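Local atomic coordinates of type-iv like pilin ttha1219 (Thermus thermophilus, PDB entry 5G23), a protein that is a type IV-like pilin that probably serves in the pilus machinery linked to DNA uptake during natural competence. Residues 162-166 against 167-171; 65-68 against 69-73; 203-206 against 207-211; 133-137 against 138-142. All blocks are in the same frame, centred on the assembly; numbering follows the deposited sequence.

Interaction 1: residues 162-166 against 167-171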
loop_
_atom_site.group_PDB
_atom_site.type_symbol
_atom_site.label_atom_id
_atom_site.label_comp_id
_atom_site.label_asym_id
_atom_site.label_seq_id
_atom_site.Cartn_x
_atom_site.Cartn_y
_atom_site.Cartn_z
ATOM N N VAL B 162 0.900 -24.310 1.967
ATOM C CA VAL B 162 0.084 -24.495 3.177
ATOM C C VAL B 162 -1.338 -24.816 2.789
ATOM O O VAL B 162 -1.957 -24.088 2.005
ATOM C CB VAL B 162 0.047 -23.247 4.033
ATOM C CG1 VAL B 162 -0.841 -23.438 5.248
ATOM C CG2 VAL B 162 1.455 -22.880 4.473
ATOM N N ASN B 163 -1.856 -25.892 3.378
ATOM C CA ASN B 163 -3.264 -26.318 3.208
ATOM C C ASN B 163 -4.020 -26.176 4.533
ATOM O O ASN B 163 -3.535 -26.562 5.601
ATOM C CB ASN B 163 -3.300 -27.770 2.695
ATOM C CG ASN B 163 -2.551 -27.926 1.350
ATOM O OD1 ASN B 163 -1.573 -28.704 1.247
ATOM N ND2 ASN B 163 -2.895 -27.095 0.361
ATOM N N LEU B 164 -5.172 -25.551 4.472
ATOM C CA LEU B 164 -5.991 -25.368 5.649
ATOM C C LEU B 164 -7.103 -26.412 5.574
ATOM O O LEU B 164 -7.859 -26.492 4.621
ATOM C CB LEU B 164 -6.548 -23.963 5.712
ATOM C CG LEU B 164 -5.456 -22.898 5.697
ATOM C CD1 LEU B 164 -6.046 -21.511 5.939
ATOM C CD2 LEU B 164 -4.420 -23.224 6.745
ATOM N N ARG B 165 -7.166 -27.232 6.593
ATOM C CA ARG B 165 -8.156 -28.315 6.671
ATOM C C ARG B 165 -8.982 -28.060 7.894
ATOM O O ARG B 165 -8.555 -27.355 8.817
ATOM C CB ARG B 165 -7.477 -29.669 6.733
ATOM C CG ARG B 165 -6.646 -29.914 5.468
ATOM C CD ARG B 165 -6.117 -31.327 5.374
ATOM N NE ARG B 165 -7.109 -32.392 5.597
ATOM C CZ ARG B 165 -8.290 -32.534 4.994
ATOM N NH1 ARG B 165 -8.735 -31.665 4.096
ATOM N NH2 ARG B 165 -9.075 -33.567 5.329
ATOM N N PRO B 166 -10.194 -28.575 7.902
ATOM C CA PRO B 166 -10.986 -28.352 9.106
ATOM C C PRO B 166 -10.197 -28.676 10.404
ATOM O O PRO B 166 -10.311 -27.932 11.377
ATOM C CB PRO B 166 -12.192 -29.276 8.895
ATOM C CG PRO B 166 -12.340 -29.331 7.414
ATOM C CD PRO B 166 -10.934 -29.307 6.866
ATOM N N GLU B 167 -9.450 -29.782 10.429
ATOM C CA GLU B 167 -8.614 -30.124 11.620
ATOM C C GLU B 167 -7.499 -29.082 11.906
ATOM O O GLU B 167 -7.072 -28.935 13.036
ATOM C CB GLU B 167 -8.040 -31.547 11.544
ATOM C CG GLU B 167 -7.094 -31.848 10.389
ATOM C CD GLU B 167 -7.817 -32.316 9.127
ATOM O OE1 GLU B 167 -8.982 -31.941 8.906
ATOM O OE2 GLU B 167 -7.173 -33.012 8.301
ATOM N N GLY B 168 -7.043 -28.359 10.899
ATOM C CA GLY B 168 -6.046 -27.317 11.116
ATOM C C GLY B 168 -5.153 -27.050 9.911
ATOM O O GLY B 168 -5.370 -27.593 8.824
ATOM N N ALA B 169 -4.126 -26.219 10.122
ATOM C CA ALA B 169 -3.218 -25.851 9.079
ATOM C C ALA B 169 -2.108 -26.879 8.959
ATOM O O ALA B 169 -1.636 -27.411 9.959
ATOM C CB ALA B 169 -2.623 -24.470 9.350
ATOM N N SER B 170 -1.636 -27.101 7.734
ATOM C CA SER B 170 -0.533 -28.013 7.505
ATOM C C SER B 170 0.383 -27.513 6.403
ATOM O O SER B 170 -0.045 -27.412 5.230
ATOM C CB SER B 170 -1.093 -29.389 7.145
ATOM O OG SER B 170 -0.035 -30.307 7.021
ATOM N N PRO B 171 1.647 -27.181 6.738
ATOM C CA PRO B 171 2.162 -27.029 8.120
ATOM C C PRO B 171 1.625 -25.762 8.774
ATOM O O PRO B 171 0.945 -24.994 8.101
ATOM C CB PRO B 171 3.662 -26.875 7.911
ATOM C CG PRO B 171 3.750 -26.195 6.590
ATOM C CD PRO B 171 2.683 -26.864 5.745
#

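Interaction 2: residues 65-68 against 69-73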
loop_
_atom_site.group_PDB
_atom_site.type_symbol
_atom_site.label_atom_id
_atom_site.label_comp_id
_atom_site.label_asym_id
_atom_site.label_seq_id
_atom_site.Cartn_x
_atom_site.Cartn_y
_atom_site.Cartn_z
ATOM N N TYR B 65 -7.588 -16.401 5.335
ATOM C CA TYR B 65 -8.748 -15.917 6.097
ATOM C C TYR B 65 -9.998 -16.652 5.705
ATOM O O TYR B 65 -10.392 -16.633 4.535
ATOM C CB TYR B 65 -8.944 -14.437 5.853
ATOM C CG TYR B 65 -10.056 -13.830 6.670
ATOM C CD1 TYR B 65 -9.902 -13.665 8.047
ATOM C CD2 TYR B 65 -11.228 -13.429 6.083
ATOM C CE1 TYR B 65 -10.905 -13.098 8.819
ATOM C CE2 TYR B 65 -12.250 -12.881 6.841
ATOM C CZ TYR B 65 -12.073 -12.714 8.203
ATOM O OH TYR B 65 -13.088 -12.196 8.941
ATOM N N ARG B 66 -10.562 -17.344 6.687
ATOM C CA ARG B 66 -11.761 -18.166 6.596
ATOM C C ARG B 66 -11.712 -19.139 5.432
ATOM O O ARG B 66 -12.737 -19.435 4.856
ATOM C CB ARG B 66 -13.018 -17.274 6.603
ATOM C CG ARG B 66 -13.118 -16.420 7.868
ATOM C CD ARG B 66 -14.304 -15.466 7.893
ATOM N NE ARG B 66 -15.547 -16.145 7.553
ATOM C CZ ARG B 66 -16.679 -15.531 7.191
ATOM N NH1 ARG B 66 -16.776 -14.195 7.172
ATOM N NH2 ARG B 66 -17.731 -16.259 6.867
ATOM N N LEU B 67 -10.525 -19.655 5.102
ATOM C CA LEU B 67 -10.325 -20.481 3.921
ATOM C C LEU B 67 -10.169 -21.935 4.275
ATOM O O LEU B 67 -9.569 -22.266 5.266
ATOM C CB LEU B 67 -9.071 -20.028 3.160
ATOM C CG LEU B 67 -8.906 -20.494 1.722
ATOM C CD1 LEU B 67 -9.817 -19.699 0.827
ATOM C CD2 LEU B 67 -7.509 -20.353 1.210
ATOM N N THR B 68 -10.723 -22.808 3.449
ATOM C CA THR B 68 -10.383 -24.223 3.455
ATOM C C THR B 68 -9.636 -24.517 2.165
ATOM O O THR B 68 -9.978 -23.986 1.098
ATOM C CB THR B 68 -11.694 -25.096 3.496
ATOM O OG1 THR B 68 -12.074 -25.264 4.847
ATOM C CG2 THR B 68 -11.512 -26.468 2.888
ATOM N N GLY B 69 -8.650 -25.390 2.227
ATOM C CA GLY B 69 -7.867 -25.712 1.045
ATOM C C GLY B 69 -6.527 -24.952 1.011
ATOM O O GLY B 69 -6.031 -24.519 2.065
ATOM N N GLN B 70 -5.972 -24.818 -0.184
ATOM C CA GLN B 70 -4.636 -24.311 -0.390
ATOM C C GLN B 70 -4.644 -22.794 -0.169
ATOM O O GLN B 70 -5.420 -22.069 -0.784
ATOM C CB GLN B 70 -4.116 -24.650 -1.793
ATOM C CG GLN B 70 -2.660 -24.293 -1.941
ATOM C CD GLN B 70 -2.036 -24.798 -3.211
ATOM O OE1 GLN B 70 -2.353 -24.321 -4.315
ATOM N NE2 GLN B 70 -1.078 -25.685 -3.074
ATOM N N ALA B 71 -3.811 -22.354 0.754
ATOM C CA ALA B 71 -3.842 -20.980 1.233
ATOM C C ALA B 71 -2.609 -20.194 0.854
ATOM O O ALA B 71 -2.686 -19.001 0.728
ATOM C CB ALA B 71 -4.015 -20.969 2.764
ATOM N N LEU B 72 -1.479 -20.873 0.671
ATOM C CA LEU B 72 -0.214 -20.227 0.430
ATOM C C LEU B 72 0.678 -21.152 -0.357
ATOM O O LEU B 72 0.766 -22.379 -0.056
ATOM C CB LEU B 72 0.452 -19.858 1.755
ATOM C CG LEU B 72 1.741 -19.066 1.668
ATOM C CD1 LEU B 72 1.459 -17.627 1.377
ATOM C CD2 LEU B 72 2.551 -19.190 2.964
ATOM N N VAL B 73 1.374 -20.588 -1.322
ATOM C CA VAL B 73 2.470 -21.292 -1.990
ATOM C C VAL B 73 3.655 -20.386 -2.059
ATOM O O VAL B 73 3.586 -19.274 -2.597
ATOM C CB VAL B 73 2.105 -21.739 -3.425
ATOM C CG1 VAL B 73 3.276 -22.418 -4.084
ATOM C CG2 VAL B 73 0.964 -22.732 -3.428
#

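Interaction 3: residues 203-206 against 207-211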
loop_
_atom_site.group_PDB
_atom_site.type_symbol
_atom_site.label_atom_id
_atom_site.label_comp_id
_atom_site.label_asym_id
_atom_site.label_seq_id
_atom_site.Cartn_x
_atom_site.Cartn_y
_atom_site.Cartn_z
ATOM N N PRO B 203 14.473 -13.485 16.151
ATOM C CA PRO B 203 15.154 -14.667 16.623
ATOM C C PRO B 203 15.157 -15.798 15.617
ATOM O O PRO B 203 14.115 -16.171 15.106
ATOM C CB PRO B 203 14.367 -15.036 17.879
ATOM C CG PRO B 203 13.833 -13.748 18.389
ATOM C CD PRO B 203 13.519 -12.961 17.160
ATOM N N GLY B 204 16.325 -16.360 15.375
ATOM C CA GLY B 204 16.449 -17.505 14.555
ATOM C C GLY B 204 16.574 -17.222 13.057
ATOM O O GLY B 204 16.867 -18.145 12.319
ATOM N N LEU B 205 16.377 -15.992 12.592
ATOM C CA LEU B 205 16.516 -15.680 11.146
ATOM C C LEU B 205 17.900 -15.129 10.847
ATOM O O LEU B 205 18.392 -14.225 11.583
ATOM C CB LEU B 205 15.464 -14.669 10.702
ATOM C CG LEU B 205 15.396 -14.338 9.230
ATOM C CD1 LEU B 205 15.061 -15.560 8.364
ATOM C CD2 LEU B 205 14.327 -13.304 8.965
ATOM N N THR B 206 18.540 -15.626 9.786
ATOM C CA THR B 206 19.891 -15.253 9.469
ATOM C C THR B 206 20.025 -14.821 7.967
ATOM O O THR B 206 19.188 -15.161 7.088
ATOM C CB THR B 206 20.820 -16.421 9.695
ATOM O OG1 THR B 206 20.386 -17.496 8.837
ATOM C CG2 THR B 206 20.837 -16.850 11.164
ATOM N N SER B 207 21.064 -14.040 7.689
ATOM C CA SER B 207 21.388 -13.715 6.308
ATOM C C SER B 207 21.630 -14.985 5.493
ATOM O O SER B 207 21.361 -14.978 4.276
ATOM C CB SER B 207 22.623 -12.789 6.188
ATOM O OG SER B 207 23.728 -13.385 6.838
ATOM N N SER B 208 22.220 -16.011 6.113
ATOM C CA SER B 208 22.540 -17.295 5.388
ATOM C C SER B 208 21.249 -17.948 4.842
ATOM O O SER B 208 21.160 -18.346 3.677
ATOM C CB SER B 208 23.264 -18.252 6.313
ATOM O OG SER B 208 23.400 -19.503 5.712
ATOM N N LEU B 209 20.207 -17.934 5.656
ATOM C CA LEU B 209 18.920 -18.466 5.204
ATOM C C LEU B 209 18.305 -17.699 4.038
ATOM O O LEU B 209 17.745 -18.305 3.122
ATOM C CB LEU B 209 17.953 -18.581 6.354
ATOM C CG LEU B 209 16.665 -19.314 5.934
ATOM C CD1 LEU B 209 16.908 -20.791 5.855
ATOM C CD2 LEU B 209 15.516 -19.012 6.853
ATOM N N LEU B 210 18.429 -16.376 4.085
ATOM C CA LEU B 210 17.840 -15.509 3.105
ATOM C C LEU B 210 18.641 -15.461 1.847
ATOM O O LEU B 210 18.110 -15.010 0.853
ATOM C CB LEU B 210 17.699 -14.102 3.650
ATOM C CG LEU B 210 16.706 -13.971 4.781
ATOM C CD1 LEU B 210 16.775 -12.554 5.311
ATOM C CD2 LEU B 210 15.303 -14.301 4.354
ATOM N N GLU B 211 19.868 -15.951 1.873
ATOM C CA GLU B 211 20.747 -16.002 0.712
ATOM C C GLU B 211 20.890 -14.600 0.078
ATOM O O GLU B 211 20.611 -14.379 -1.096
ATOM C CB GLU B 211 20.244 -16.977 -0.335
ATOM C CG GLU B 211 20.438 -18.386 0.122
ATOM C CD GLU B 211 19.796 -19.462 -0.749
ATOM O OE1 GLU B 211 19.310 -19.202 -1.853
ATOM O OE2 GLU B 211 19.824 -20.587 -0.279
#

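Interaction 4: residues 133-137 against 138-142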
loop_
_atom_site.group_PDB
_atom_site.type_symbol
_atom_site.label_atom_id
_atom_site.label_comp_id
_atom_site.label_asym_id
_atom_site.label_seq_id
_atom_site.Cartn_x
_atom_site.Cartn_y
_atom_site.Cartn_z
ATOM N N PRO B 133 2.750 -3.556 -12.160
ATOM C CA PRO B 133 4.007 -3.127 -11.534
ATOM C C PRO B 133 3.857 -2.759 -10.072
ATOM O O PRO B 133 2.840 -2.204 -9.679
ATOM C CB PRO B 133 4.398 -1.856 -12.312
ATOM C CG PRO B 133 3.474 -1.788 -13.511
ATOM C CD PRO B 133 2.311 -2.713 -13.289
ATOM N N VAL B 134 4.824 -3.095 -9.250
ATOM C CA VAL B 134 4.821 -2.548 -7.909
ATOM C C VAL B 134 5.977 -1.562 -7.777
ATOM O O VAL B 134 5.777 -0.400 -7.475
ATOM C CB VAL B 134 4.968 -3.693 -6.847
ATOM C CG1 VAL B 134 5.001 -3.140 -5.408
ATOM C CG2 VAL B 134 3.770 -4.631 -6.965
ATOM N N LEU B 135 7.186 -2.043 -8.039
ATOM C CA LEU B 135 8.394 -1.302 -7.803
ATOM C C LEU B 135 9.416 -1.809 -8.848
ATOM O O LEU B 135 9.625 -3.001 -8.975
ATOM C CB LEU B 135 8.930 -1.640 -6.350
ATOM C CG LEU B 135 10.236 -0.936 -5.928
ATOM C CD1 LEU B 135 10.061 0.537 -5.815
ATOM C CD2 LEU B 135 10.722 -1.436 -4.596
ATOM N N GLY B 136 10.130 -0.885 -9.476
ATOM C CA GLY B 136 11.357 -1.188 -10.143
ATOM C C GLY B 136 11.196 -1.384 -11.642
ATOM O O GLY B 136 10.199 -1.051 -12.194
ATOM N N GLY B 137 12.231 -1.965 -12.249
ATOM C CA GLY B 137 12.273 -2.249 -13.689
ATOM C C GLY B 137 12.632 -0.975 -14.490
ATOM O O GLY B 137 12.374 -0.885 -15.693
ATOM N N ASP B 138 13.247 0.004 -13.846
ATOM C CA ASP B 138 13.679 1.214 -14.521
ATOM C C ASP B 138 14.912 1.801 -13.837
ATOM O O ASP B 138 15.904 1.120 -13.614
ATOM C CB ASP B 138 12.467 2.222 -14.538
ATOM C CG ASP B 138 11.761 2.499 -13.072
ATOM O OD1 ASP B 138 12.345 2.495 -11.945
ATOM O OD2 ASP B 138 10.521 2.752 -13.039
ATOM N N GLU B 139 14.827 3.053 -13.467
ATOM C CA GLU B 139 15.835 3.718 -12.686
ATOM C C GLU B 139 16.054 2.858 -11.426
ATOM O O GLU B 139 17.200 2.636 -11.001
ATOM C CB GLU B 139 15.315 5.184 -12.411
ATOM C CG GLU B 139 16.205 6.095 -11.600
ATOM C CD GLU B 139 15.582 7.490 -11.348
ATOM O OE1 GLU B 139 14.727 7.918 -12.165
ATOM O OE2 GLU B 139 15.963 8.188 -10.357
ATOM N N VAL B 140 14.957 2.408 -10.811
ATOM C CA VAL B 140 15.040 1.539 -9.618
ATOM C C VAL B 140 15.169 0.127 -10.100
ATOM O O VAL B 140 14.382 -0.318 -10.892
ATOM C CB VAL B 140 13.809 1.656 -8.686
ATOM C CG1 VAL B 140 13.894 0.688 -7.547
ATOM C CG2 VAL B 140 13.607 3.094 -8.201
ATOM N N GLN B 141 16.153 -0.576 -9.576
ATOM C CA GLN B 141 16.317 -2.014 -9.837
ATOM C C GLN B 141 16.137 -2.769 -8.576
ATOM O O GLN B 141 16.835 -2.497 -7.562
ATOM C CB GLN B 141 17.715 -2.299 -10.402
ATOM C CG GLN B 141 17.869 -1.758 -11.819
ATOM C CD GLN B 141 17.103 -2.582 -12.809
ATOM O OE1 GLN B 141 17.239 -3.825 -12.867
ATOM N NE2 GLN B 141 16.291 -1.921 -13.602
ATOM N N VAL B 142 15.216 -3.724 -8.581
ATOM C CA VAL B 142 15.032 -4.641 -7.460
ATOM C C VAL B 142 16.038 -5.762 -7.678
ATOM O O VAL B 142 15.871 -6.537 -8.588
ATOM C CB VAL B 142 13.538 -5.113 -7.350
ATOM C CG1 VAL B 142 13.372 -6.121 -6.224
ATOM C CG2 VAL B 142 12.655 -3.912 -7.063
HETATM O O HOH W 1 9.771 1.951 -9.896
#

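Interaction 1: residues 162-166 against 167-171
The carbonyl oxygen of Asn-163 takes a hydrogen bond from Ser-170 N at 2.9 Å, and Ala-169 CA adds a softer CH contact to the same oxygen at 3.6 Å. Asn-163 N answers with an almost straight bond to Ser-170 O (3.0 Å, 176°), completing one antiparallel hydrogen-bonded pair. Nearer the turn, Arg-165 N bonds to Gly-168 O at 2.9 Å, while the return bond from Gly-168 N to Arg-165 O is weak. Pro-166 and Glu-167 fill the corner of this type I turn, and Gly-168 leaves it with a strongly positive phi of 152°. At the tip Arg-165 and Glu-167 lie side by side; Glu-167 bends at chi2 (-88°) and carries OE2 back to Arg-165 NE at 2.8 Å, a salt bridge whose hydrogen bond is weak. The carboxylate plane stands almost perpendicular to the guanidinium. On the other face Leu-164 CD2 presses tightly on Ala-169 CB (3.4 Å). Strand 168-170 forms one edge of the antiparallel sheet, and strand 160-165 joins it to strand 69-75, where Leu-164 lies on Ala-71 and Val-162 on Leu-72.

Interaction 2: residues 65-68 against 69-73
Leu-67 folds its side chain back toward the strand that follows it, and one methyl does the touching: CD2 lies 3.4 Å from Gln-70 O and 3.7 Å from Ala-71 CA. The same methyl meets Ala-71 CB at 3.9 Å, the one apolar side-chain pair across this join. CG sits anti to the backbone N (chi1 -163°), and the second torsion, 76°, brings CD2 in obliquely beside the edge that Gln-70 O and Ala-71 CA form. Next to it, Thr-68 turns its CB away from the strand, with its methyl CG2 beside the Thr-68 to Gly-69 peptide. Gly-69 makes the bend itself, with a positive phi of 99° that sends the chain into strand 69-75.

Further out, Leu-67 also packs on Trp-86 of strand 82-88, and Gly-69 is tied by backbone bonds to Leu-164. Ala-71 and Leu-72 both face Val-162, a classic beta bulge. Upstream, Arg-66 CG rides over the centre of the Tyr-65 ring, 3.7 Å above its plane, while Tyr-65 OH and Arg-66 NH1 share Glu-90 OE1; Tyr-65 also packs on Gly-92 of the second subunit.

The contact is thus a dispersive one, a leucine methyl laid against backbone and alanine, and the positive phi of Gly-69 is consistent with a bend that only glycine takes easily.

Interaction 3: residues 203-206 against 207-211
A single-turn helix, 207-210, begins here with an N-cap, and the capping residue is Thr-206. Its hydroxyl oxygen OG1 accepts from Leu-209 N at 3.2 Å with an N-H...O angle of 159°. The first torsion, 60°, tucks OG1 between the backbone N and the carbonyl carbon of its own residue, which turns it over the open start of the helix; there it also lies against Leu-209 CB, 3.6 Å away. The backbone of the same threonine contributes as well: Thr-206 O takes a weak bond from Leu-210 N (3.3 Å), and Leu-210 CG rests on this oxygen at 3.6 Å.

One residue ahead of the cap, Leu-205 packs on the leucines of the helix. Its CD1 touches Leu-209 CD2 at 3.8 Å, the two side chains crossing at about a right angle, and reaches Leu-210 CD2 at 4.2 Å. The looser pair, Leu-205 with Leu-210, joins the residue before the cap to the fourth after it, as in a hydrophobic staple. Leu-205 and Leu-209 both lean on Trp-155, placing the helix beside strand 154-156, an edge strand of the four-stranded sheet.

The other end is closed as a Schellman motif: Glu-211 has positive phi, and its N points back to Ser-207 O (3.0 Å, weak) and Ser-208 O (3.3 Å). Glu-211 OE1 pairs with Arg-157.

In so short a helix most amides and carbonyls belong to an end; OG1 gives Leu-209 N, an amide of the first turn, a side-chain acceptor, while the leucines carry the apolar half of the cap.

Interaction 4: residues 133-137 against 138-142
Apolar contact comes first: Leu-135 sets its CD2 methyl against Val-142 CG2 at 4.0 Å, the two side chains crossing at about a right angle, and its CD1 faces Val-140 CG1 at 4.2 Å. With chi1 at 180°, Leu-135 CG extends away from the backbone N, bringing both methyls to the valines.

Backbone contacts are closer. Gly-136 CA makes a CH contact with Val-140 O at 3.2 Å, the chain having passed into this glycine with a positive phi of 98°. Gly-137, again at positive phi, carries the backbone round to Asp-138, whose N bonds back to that same Val-140 O.

Polar side chains then brace the bend. Asp-138 OD1 accepts from Val-140 N at 2.8 Å with its anti lone pair, which makes an Asx turn. Gln-141, bent at chi2, brings NE2 to Asp-138 O at 3.1 Å; the bond is nearly straight (172°) and lies in the carbonyl plane, on a lone pair. A water accepts from Gly-136 N at 2.9 Å; its link to Asp-138 OD2 is weak and doubtful.

Glu-139 forms a salt bridge with Arg-44 of the second subunit. The bend leads from strand 132-134, an edge of the larger sheet, into strand 141-151 of the smaller one. Leu-135 packs on Leu-49 and Thr-52 of helix 44-61, and Val-140 and Val-142 lie on strand 173-184.

Interactions 1 and 2 are neighbours, their centres about 8 Å apart: strands 160-165 and 69-75 lie side by side in the larger sheet, with probable backbone bonds from Gly-69 N to Leu-164 O and from Val-162 N to Leu-72 O. Interaction 1 is a hairpin held by regular strand bonds, whereas interaction 2 is a surface bend resting on apolar packing. Interaction 4 touches the opposite edge of that sheet, its centre about 36 Å from that of interaction 1, and changes sheets through two glycines and an Asx turn. Interaction 3 stands apart, on the smaller sheet's side, with helix capping chemistry. Interactions 1, 3 and 4 are partly buried.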